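Local coordinates for F-actin-capping protein subunit alpha (Plasmodium berghei, PDB 7A0H) that probably caps the fast-growing barbed ends of actin filaments as an asymmetric homodimer, blocking subunit exchange there without severing the filaments, at residues Ser161-Glu166 against Phe174-Cys179; Thr210-Val215 against Lys228-Phe233. All coordinates share one frame; numbering follows the deposited sequence.

Contact 1 (Ser161-Glu166 against Phe174-Cys179); sequences SVYASE and FLLICC
Different first torsions bring the rings of Tyr-163 and Phe-174 into contact. Phe-174 sets CG anti to its backbone N (chi1 -176°). Tyr-163 sets CG anti to its carbonyl carbon (chi1 -52°). The two side chains then rise together from one face of the hairpin formed by strands 154-167 and 170-183, at one end of the five-stranded antiparallel sheet. Tyr-163 CD2 meets Phe-174 CD2 at 3.9 Å and lies in the plane of the phenylalanine ring, at its edge. The rings therefore touch at the rim and do not stack. Phe-174 O and Leu-176 CD2 sit at the tyrosine ring edge. Tyr-163 CE2 is 4.4 Å from Leu-176 CD2. Ser-161 OG lies over one face of the tyrosine ring, displaced toward its rim. Ile-69 of strand 66-70 packs on Ser-161, Tyr-163 and Leu-176.

Val-162 and Leu-175 form the pair on the other face of the sheet, also side by side. Val-162 CG2 reaches Leu-175 CG at 3.9 Å. Leu-124 of helix 112-131 packs on this valine.

The backbone joins the strands through two hydrogen-bonded pairs. The straightest link is Tyr-163 N to Phe-174 O, 2.9 Å with an N-H...O angle of 171°. Phe-174 N returns a bond to Tyr-163 O at 3.0 Å. Ser-161 N and Leu-176 O pair at 2.9 Å, and Leu-176 N bonds back to Ser-161 O at 3.1 Å. Phe-174 O also receives a CA-H...O contact from Val-162 CA at 3.4 Å. Val-162 O turns away from this hairpin and is bound by Arg-117 NH1. The Val-162/Leu-175 pair is apolar; the other face adds two hydroxyl-bearing residues to ring contacts. Four hydrogen bonds satisfy the N-H and C=O groups of Ser-161, Tyr-163, Phe-174 and Leu-176, all buried.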
loop_
_atom_site.group_PDB
_atom_site.type_symbol
_atom_site.label_atom_id
_atom_site.label_comp_id
_atom_site.label_asym_id
_atom_site.label_seq_id
_atom_site.Cartn_x
_atom_site.Cartn_y
_atom_site.Cartn_z
ATOM N N SER A 161 -22.209 -17.262 7.314
ATOM C CA SER A 161 -23.608 -17.093 6.981
ATOM C C SER A 161 -23.863 -17.862 5.727
ATOM O O SER A 161 -22.952 -17.999 4.935
ATOM C CB SER A 161 -23.930 -15.575 6.739
ATOM O OG SER A 161 -25.289 -15.484 6.403
ATOM N N VAL A 162 -25.094 -18.299 5.487
ATOM C CA VAL A 162 -25.416 -18.843 4.171
ATOM C C VAL A 162 -26.669 -18.138 3.644
ATOM O O VAL A 162 -27.686 -18.040 4.360
ATOM C CB VAL A 162 -25.623 -20.386 4.165
ATOM C CG1 VAL A 162 -25.827 -20.823 2.731
ATOM C CG2 VAL A 162 -24.324 -21.231 4.653
ATOM N N TYR A 163 -26.610 -17.708 2.367
ATOM C CA TYR A 163 -27.682 -16.966 1.713
ATOM C C TYR A 163 -28.268 -17.741 0.540
ATOM O O TYR A 163 -27.531 -18.356 -0.237
ATOM C CB TYR A 163 -27.193 -15.552 1.129
ATOM C CG TYR A 163 -26.478 -14.696 2.123
ATOM C CD1 TYR A 163 -27.178 -13.743 2.898
ATOM C CD2 TYR A 163 -25.144 -14.880 2.357
ATOM C CE1 TYR A 163 -26.548 -12.998 3.881
ATOM C CE2 TYR A 163 -24.469 -14.095 3.309
ATOM C CZ TYR A 163 -25.151 -13.160 4.059
ATOM O OH TYR A 163 -24.477 -12.406 5.032
ATOM N N ALA A 164 -29.579 -17.651 0.349
ATOM C CA ALA A 164 -30.209 -18.438 -0.713
ATOM C C ALA A 164 -31.089 -17.584 -1.600
ATOM O O ALA A 164 -31.843 -16.734 -1.102
ATOM C CB ALA A 164 -31.097 -19.520 -0.151
ATOM N N SER A 165 -31.010 -17.831 -2.911
ATOM C CA SER A 165 -31.886 -17.146 -3.864
ATOM C C SER A 165 -32.215 -18.121 -4.977
ATOM O O SER A 165 -31.565 -19.172 -5.122
ATOM C CB SER A 165 -31.249 -15.843 -4.430
ATOM O OG SER A 165 -29.928 -16.126 -4.943
ATOM N N GLU A 166 -33.179 -17.739 -5.802
ATOM C CA GLU A 166 -33.852 -18.643 -6.736
ATOM C C GLU A 166 -34.070 -17.851 -8.026
ATOM O O GLU A 166 -34.979 -17.029 -8.087
ATOM C CB GLU A 166 -35.168 -19.138 -6.158
ATOM C CG GLU A 166 -36.229 -19.552 -7.205
ATOM C CD GLU A 166 -37.237 -20.560 -6.659
ATOM O OE1 GLU A 166 -37.353 -20.675 -5.407
ATOM O OE2 GLU A 166 -37.894 -21.250 -7.481
ATOM N N PHE A 174 -24.887 -19.114 -1.411
ATOM C CA PHE A 174 -23.681 -18.360 -1.224
ATOM C C PHE A 174 -23.299 -18.563 0.210
ATOM O O PHE A 174 -24.107 -18.268 1.104
ATOM C CB PHE A 174 -23.903 -16.913 -1.531
ATOM C CG PHE A 174 -22.629 -16.060 -1.459
ATOM C CD1 PHE A 174 -21.680 -16.170 -2.450
ATOM C CD2 PHE A 174 -22.406 -15.172 -0.404
ATOM C CE1 PHE A 174 -20.519 -15.388 -2.436
ATOM C CE2 PHE A 174 -21.235 -14.349 -0.368
ATOM C CZ PHE A 174 -20.312 -14.445 -1.382
ATOM N N LEU A 175 -22.110 -19.151 0.406
ATOM C CA LEU A 175 -21.614 -19.555 1.725
ATOM C C LEU A 175 -20.419 -18.688 1.986
ATOM O O LEU A 175 -19.556 -18.550 1.095
ATOM C CB LEU A 175 -21.168 -21.044 1.793
ATOM C CG LEU A 175 -22.174 -22.184 1.548
ATOM C CD1 LEU A 175 -22.282 -22.399 0.060
ATOM C CD2 LEU A 175 -21.842 -23.513 2.296
ATOM N N LEU A 176 -20.320 -18.200 3.217
ATOM C CA LEU A 176 -19.347 -17.153 3.528
ATOM C C LEU A 176 -18.842 -17.239 4.961
ATOM O O LEU A 176 -19.630 -17.356 5.943
ATOM C CB LEU A 176 -19.990 -15.771 3.336
ATOM C CG LEU A 176 -19.188 -14.471 3.646
ATOM C CD1 LEU A 176 -18.028 -14.326 2.678
ATOM C CD2 LEU A 176 -20.177 -13.234 3.501
ATOM N N ILE A 177 -17.511 -17.197 5.062
ATOM C CA ILE A 177 -16.833 -17.158 6.364
ATOM C C ILE A 177 -15.985 -15.868 6.458
ATOM O O ILE A 177 -15.200 -15.579 5.543
ATOM C CB ILE A 177 -15.914 -18.361 6.597
ATOM C CG1 ILE A 177 -16.664 -19.681 6.430
ATOM C CG2 ILE A 177 -15.312 -18.282 8.034
ATOM C CD1 ILE A 177 -15.654 -21.035 6.486
ATOM N N CYS A 178 -16.045 -15.251 7.620
ATOM C CA CYS A 178 -15.278 -14.008 7.857
ATOM C C CYS A 178 -14.560 -14.042 9.179
ATOM O O CYS A 178 -15.173 -14.348 10.242
ATOM C CB CYS A 178 -16.241 -12.752 7.911
ATOM S SG CYS A 178 -17.296 -12.614 6.540
ATOM N N CYS A 179 -13.265 -13.692 9.162
ATOM C CA CYS A 179 -12.558 -13.442 10.425
ATOM C C CYS A 179 -11.714 -12.175 10.279
ATOM O O CYS A 179 -11.075 -11.928 9.247
ATOM C CB CYS A 179 -11.687 -14.666 10.913
ATOM S SG CYS A 179 -12.626 -16.191 11.584
#

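Contact 2 (Thr210-Val215 against Lys228-Phe233); sequences TGTIDV and KTRKVF
Strands 206-220 and 223-238 form an antiparallel beta hairpin at one side of the five-stranded sheet. On one face Asp-214 and Arg-230 run alongside each other in the same direction, as a non-hydrogen-bonded pair. The arginine starts extended and bends at chi3 (-81°), which turns its guanidinium back toward the carboxylate. The grip is side-on and bidentate. In this salt bridge Arg-230 NE binds Asp-214 OD1 at 2.9 Å, and Arg-230 NH2 binds Asp-214 OD2 at 3.1 Å. Both oxygens use their syn lone pairs. The two flat groups are still not coplanar: their planes are 37° apart. OD2 lies in the guanidinium plane, whereas OD1 is tilted out of it. Thr-212 slants across the arginine, with its CG2 at 3.6 Å from Arg-230 NE.

On the other face Ile-213, paired with Lys-231, leans diagonally to Phe-233. The two side chains meet at a slant, and Ile-213 CD1 comes to 3.6 Å from Phe-233 CE2. Gly-211, the backbone partner of Phe-233, has no side chain to set beside the ring. Helix 243-266 packs on both Ile-213 and Phe-233. Lys-231 leads its amino group away from the hairpin to salt bridges with Asp-260 and Asp-264 of that helix.

The backbone is bonded at three hydrogen-bonded pairs, with a non-hydrogen-bonded pair between each two. The straightest bonds include Ile-213 N to Lys-231 O, 2.8 Å at 176°. Phe-233 N approaches Gly-211 O from above the carbonyl plane.

Val-215 and Thr-229 lie alongside each other at the far end. Thr-229 holds OG1 in the crowded position between its backbone N and carbonyl carbon, so the hydroxyl touches Val-215 CB at 3.2 Å. Val-215 O takes a short bond from Thr-229 N, 2.7 Å, and a weak one from Thr-229 OG1, 3.4 Å.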
loop_
_atom_site.group_PDB
_atom_site.type_symbol
_atom_site.label_atom_id
_atom_site.label_comp_id
_atom_site.label_asym_id
_atom_site.label_seq_id
_atom_site.Cartn_x
_atom_site.Cartn_y
_atom_site.Cartn_z
ATOM N N THR A 210 -17.716 -22.792 -6.887
ATOM C CA THR A 210 -16.690 -21.756 -7.118
ATOM C C THR A 210 -16.441 -21.045 -5.807
ATOM O O THR A 210 -17.382 -20.837 -5.031
ATOM C CB THR A 210 -17.150 -20.682 -8.086
ATOM O OG1 THR A 210 -18.375 -20.149 -7.549
ATOM C CG2 THR A 210 -17.350 -21.259 -9.464
ATOM N N GLY A 211 -15.190 -20.727 -5.534
ATOM C CA GLY A 211 -14.851 -20.079 -4.291
ATOM C C GLY A 211 -13.717 -19.102 -4.473
ATOM O O GLY A 211 -12.954 -19.138 -5.455
ATOM N N THR A 212 -13.629 -18.191 -3.490
ATOM C CA THR A 212 -12.542 -17.214 -3.420
ATOM C C THR A 212 -12.112 -17.072 -1.976
ATOM O O THR A 212 -12.957 -16.959 -1.080
ATOM C CB THR A 212 -12.992 -15.868 -3.989
ATOM O OG1 THR A 212 -13.485 -16.042 -5.331
ATOM C CG2 THR A 212 -11.838 -14.781 -3.971
ATOM N N ILE A 213 -10.818 -17.172 -1.738
ATOM C CA ILE A 213 -10.266 -16.943 -0.412
ATOM C C ILE A 213 -9.343 -15.718 -0.456
ATOM O O ILE A 213 -8.341 -15.708 -1.181
ATOM C CB ILE A 213 -9.507 -18.182 0.121
ATOM C CG1 ILE A 213 -10.491 -19.391 0.287
ATOM C CG2 ILE A 213 -8.891 -17.826 1.415
ATOM C CD1 ILE A 213 -9.831 -20.644 0.837
ATOM N N ASP A 214 -9.670 -14.716 0.357
ATOM C CA ASP A 214 -8.959 -13.434 0.407
ATOM C C ASP A 214 -8.271 -13.311 1.749
ATOM O O ASP A 214 -8.920 -13.465 2.788
ATOM C CB ASP A 214 -9.917 -12.282 0.226
ATOM C CG ASP A 214 -10.339 -12.061 -1.252
ATOM O OD1 ASP A 214 -9.473 -12.139 -2.166
ATOM O OD2 ASP A 214 -11.550 -11.756 -1.487
ATOM N N VAL A 215 -6.961 -13.087 1.740
ATOM C CA VAL A 215 -6.201 -12.854 2.965
ATOM C C VAL A 215 -5.559 -11.468 2.841
ATOM O O VAL A 215 -4.911 -11.182 1.824
ATOM C CB VAL A 215 -5.109 -13.900 3.164
ATOM C CG1 VAL A 215 -4.608 -13.865 4.584
ATOM C CG2 VAL A 215 -5.669 -15.277 2.918
ATOM N N LYS A 228 -2.426 -8.038 0.112
ATOM C CA LYS A 228 -3.503 -8.939 -0.216
ATOM C C LYS A 228 -3.015 -10.189 -0.920
ATOM O O LYS A 228 -2.218 -10.118 -1.868
ATOM C CB LYS A 228 -4.516 -8.276 -1.130
ATOM C CG LYS A 228 -5.174 -7.014 -0.615
ATOM C CD LYS A 228 -5.908 -6.414 -1.790
ATOM C CE LYS A 228 -6.974 -5.487 -1.383
ATOM N NZ LYS A 228 -7.654 -5.150 -2.654
ATOM N N THR A 229 -3.551 -11.334 -0.480
ATOM C CA THR A 229 -3.373 -12.594 -1.198
ATOM C C THR A 229 -4.716 -13.255 -1.449
ATOM O O THR A 229 -5.642 -13.192 -0.623
ATOM C CB THR A 229 -2.481 -13.582 -0.481
ATOM O OG1 THR A 229 -2.993 -13.827 0.812
ATOM C CG2 THR A 229 -1.132 -13.005 -0.335
ATOM N N ARG A 230 -4.798 -13.853 -2.633
ATOM C CA ARG A 230 -6.024 -14.379 -3.162
ATOM C C ARG A 230 -5.819 -15.743 -3.818
ATOM O O ARG A 230 -4.897 -15.934 -4.603
ATOM C CB ARG A 230 -6.610 -13.383 -4.177
ATOM C CG ARG A 230 -7.637 -14.014 -5.052
ATOM C CD ARG A 230 -8.330 -13.002 -5.877
ATOM N NE ARG A 230 -9.325 -12.408 -5.017
ATOM C CZ ARG A 230 -10.105 -11.400 -5.352
ATOM N NH1 ARG A 230 -9.970 -10.848 -6.544
ATOM N NH2 ARG A 230 -11.013 -10.972 -4.471
ATOM N N LYS A 231 -6.700 -16.662 -3.519
ATOM C CA LYS A 231 -6.804 -17.885 -4.294
ATOM C C LYS A 231 -8.276 -18.126 -4.637
ATOM O O LYS A 231 -9.159 -17.928 -3.800
ATOM C CB LYS A 231 -6.160 -19.063 -3.565
ATOM C CG LYS A 231 -5.754 -20.077 -4.565
ATOM C CD LYS A 231 -4.882 -21.106 -3.914
ATOM C CE LYS A 231 -4.339 -22.062 -4.911
ATOM N NZ LYS A 231 -3.744 -23.199 -4.140
ATOM N N VAL A 232 -8.505 -18.426 -5.897
ATOM C CA VAL A 232 -9.781 -18.735 -6.496
ATOM C C VAL A 232 -9.832 -20.250 -6.792
ATOM O O VAL A 232 -8.858 -20.813 -7.291
ATOM C CB VAL A 232 -9.914 -17.926 -7.801
ATOM C CG1 VAL A 232 -11.178 -18.384 -8.479
ATOM C CG2 VAL A 232 -10.030 -16.470 -7.528
ATOM N N PHE A 233 -10.988 -20.866 -6.581
ATOM C CA PHE A 233 -11.236 -22.304 -6.731
ATOM C C PHE A 233 -12.515 -22.566 -7.531
ATOM O O PHE A 233 -13.527 -21.855 -7.324
ATOM C CB PHE A 233 -11.423 -22.984 -5.350
ATOM C CG PHE A 233 -10.281 -22.790 -4.409
ATOM C CD1 PHE A 233 -9.162 -23.605 -4.470
ATOM C CD2 PHE A 233 -10.297 -21.770 -3.472
ATOM C CE1 PHE A 233 -8.117 -23.407 -3.629
ATOM C CE2 PHE A 233 -9.202 -21.613 -2.596
ATOM C CZ PHE A 233 -8.161 -22.402 -2.678
#

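Contacts 1 and 2 are two hairpins of one five-stranded antiparallel sheet, in series along the chain. Their centres are 15 Å apart, and their nearest atoms about 7 Å. They do not touch. Strand 187-200 runs between them and bonds to both. Its Trp-192, Ser-194 and Trp-196 pair with the backbone of 174-179, while Arg-193, Ser-195 and Asn-197 pair with that of 210-215. Different helices pack on the two: 112-131 on contact 1 and 243-266 on contact 2. Each also reaches the second subunit. Cys-179, disulfide partner of Cys-158, packs on Pro-285 of that subunit, and Val-215 on its Ile-283.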